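Local coordinates for protein cyclodipeptide synthase, BtCDPS (Bacillus thermoamylovorans, PDB 6ZTU) that belongs to the cyclodipeptide synthase family and probably makes cyclic dipeptides by transferring aminoacyl groups from aminoacyl-tRNA, at residues K69-A74 against H148-S153. Sequence-based numbering, arbitrary orientation.
Sequences KNLLEA and HDALSS
Leu71 and Leu151 share one rotamer, CG set anti to the carbonyl carbon (chi1 -57° and -69°) with an extended second torsion, and this swings a methyl of each across to the other helix. CD2 of Leu151 lies against Ala74 CB at 3.7 Å and is also 3.7 Å from Leu71 O. CD1 of the same leucine brushes Ala74 CB at 4.2 Å, so both branches of the fork meet one small methyl. In the reverse direction Leu71 sends only CD2 across, reaching Ala150 CB at 4.1 Å. The contact is purely van der Waals: two leucines and two alanines, with the two leucine CA atoms 6.5 Å apart. Within the cyclodipeptide synthase fold, built on a Rossmann-like sheet of the HUP clan, the short helix 68-74 follows strand 58-63 and here leans on helix 137-157; the axes of 69-74 and 148-153 approach to 10.1 Å and cross at -63°. Helix 167-191 covers the seam, Ala173 touching both leucines. On the flank of 69-74 turned from this seam, Lys69 NZ forms a salt bridge with Glu73 OE1 (3.0 Å), approaching from above the carboxylate plane. Glu73 also hydrogen-bonds His172 and Thr79, tying its carboxylate to helices 167-191 and 79-103, while Asn70 ND2 bonds the His172 carbonyl. In 148-153, Asp149 O accepts both Ser153 N and, at 3.1 Å, Ser153 OG, the two donors arriving from opposite faces of the carbonyl plane.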
loop_
_atom_site.group_PDB
_atom_site.type_symbol
_atom_site.label_atom_id
_atom_site.label_comp_id
_atom_site.label_asym_id
_atom_site.label_seq_id
_atom_site.Cartn_x
_atom_site.Cartn_y
_atom_site.Cartn_z
ATOM N N LYS A 69 8.902 5.639 9.374
ATOM C CA LYS A 69 9.650 6.728 10.006
ATOM C C LYS A 69 10.521 7.474 8.998
ATOM O O LYS A 69 10.756 8.678 9.158
ATOM C CB LYS A 69 10.495 6.189 11.166
ATOM C CG LYS A 69 11.752 5.438 10.776
ATOM C CD LYS A 69 12.460 4.893 12.019
ATOM C CE LYS A 69 13.980 4.937 11.879
ATOM N NZ LYS A 69 14.450 5.018 10.458
ATOM N N ASN A 70 10.982 6.791 7.943
ATOM C CA ASN A 70 11.821 7.441 6.935
ATOM C C ASN A 70 11.099 8.591 6.261
ATOM O O ASN A 70 11.736 9.583 5.874
ATOM C CB ASN A 70 12.270 6.438 5.872
ATOM C CG ASN A 70 13.208 5.402 6.417
ATOM O OD1 ASN A 70 12.993 4.889 7.518
ATOM N ND2 ASN A 70 14.260 5.081 5.666
ATOM N N LEU A 71 9.778 8.470 6.092
ATOM C CA LEU A 71 9.008 9.531 5.460
ATOM C C LEU A 71 9.057 10.798 6.299
ATOM O O LEU A 71 9.129 11.908 5.761
ATOM C CB LEU A 71 7.559 9.083 5.248
ATOM C CG LEU A 71 7.338 7.810 4.422
ATOM C CD1 LEU A 71 5.855 7.532 4.324
ATOM C CD2 LEU A 71 7.956 7.929 3.025
ATOM N N LEU A 72 9.032 10.648 7.622
ATOM C CA LEU A 72 9.140 11.808 8.502
ATOM C C LEU A 72 10.586 12.279 8.627
ATOM O O LEU A 72 10.852 13.483 8.557
ATOM C CB LEU A 72 8.542 11.473 9.872
ATOM C CG LEU A 72 7.079 10.995 9.902
ATOM C CD1 LEU A 72 6.660 10.592 11.316
ATOM C CD2 LEU A 72 6.123 12.037 9.341
ATOM N N GLU A 73 11.533 11.348 8.770
ATOM C CA GLU A 73 12.942 11.718 8.872
ATOM C C GLU A 73 13.404 12.506 7.654
ATOM O O GLU A 73 14.281 13.372 7.760
ATOM C CB GLU A 73 13.800 10.469 9.048
ATOM C CG GLU A 73 13.569 9.768 10.374
ATOM C CD GLU A 73 14.369 8.508 10.502
ATOM O OE1 GLU A 73 14.651 7.859 9.473
ATOM O OE2 GLU A 73 14.729 8.158 11.640
ATOM N N ALA A 74 12.838 12.211 6.482
ATOM C CA ALA A 74 13.223 12.953 5.286
ATOM C C ALA A 74 12.624 14.353 5.278
ATOM O O ALA A 74 13.213 15.273 4.701
ATOM C CB ALA A 74 12.803 12.183 4.032
ATOM N N HIS A 148 9.318 10.368 -4.339
ATOM C CA HIS A 148 8.968 11.778 -4.481
ATOM C C HIS A 148 7.487 12.005 -4.207
ATOM O O HIS A 148 7.115 12.953 -3.508
ATOM C CB HIS A 148 9.349 12.256 -5.883
ATOM C CG HIS A 148 9.347 13.745 -6.033
ATOM N ND1 HIS A 148 8.184 14.479 -6.147
ATOM C CD2 HIS A 148 10.362 14.640 -6.070
ATOM C CE1 HIS A 148 8.484 15.761 -6.253
ATOM N NE2 HIS A 148 9.799 15.886 -6.212
ATOM N N ASP A 149 6.625 11.143 -4.761
ATOM C CA ASP A 149 5.189 11.249 -4.515
ATOM C C ASP A 149 4.884 11.168 -3.029
ATOM O O ASP A 149 4.077 11.943 -2.499
ATOM C CB ASP A 149 4.437 10.128 -5.235
ATOM C CG ASP A 149 4.440 10.272 -6.738
ATOM O OD1 ASP A 149 4.849 11.331 -7.265
ATOM O OD2 ASP A 149 4.031 9.286 -7.392
ATOM N N ALA A 150 5.495 10.195 -2.346
ATOM C CA ALA A 150 5.251 10.004 -0.922
ATOM C C ALA A 150 5.679 11.227 -0.118
ATOM O O ALA A 150 4.988 11.625 0.824
ATOM C CB ALA A 150 5.986 8.754 -0.423
ATOM N N LEU A 151 6.813 11.834 -0.474
ATOM C CA LEU A 151 7.302 12.986 0.284
ATOM C C LEU A 151 6.517 14.241 -0.054
ATOM O O LEU A 151 6.185 15.028 0.838
ATOM C CB LEU A 151 8.792 13.213 0.020
ATOM C CG LEU A 151 9.752 12.161 0.583
ATOM C CD1 LEU A 151 11.185 12.490 0.222
ATOM C CD2 LEU A 151 9.600 12.019 2.103
ATOM N N SER A 152 6.192 14.436 -1.334
ATOM C CA SER A 152 5.466 15.637 -1.735
ATOM C C SER A 152 4.073 15.681 -1.114
ATOM O O SER A 152 3.633 16.732 -0.637
ATOM C CB SER A 152 5.403 15.715 -3.264
ATOM O OG SER A 152 4.193 15.166 -3.742
ATOM N N SER A 153 3.366 14.547 -1.086
ATOM C CA SER A 153 2.013 14.577 -0.543
ATOM C C SER A 153 2.019 14.807 0.963
ATOM O O SER A 153 1.085 15.411 1.499
ATOM C CB SER A 153 1.258 13.293 -0.897
ATOM O OG SER A 153 1.852 12.146 -0.321
#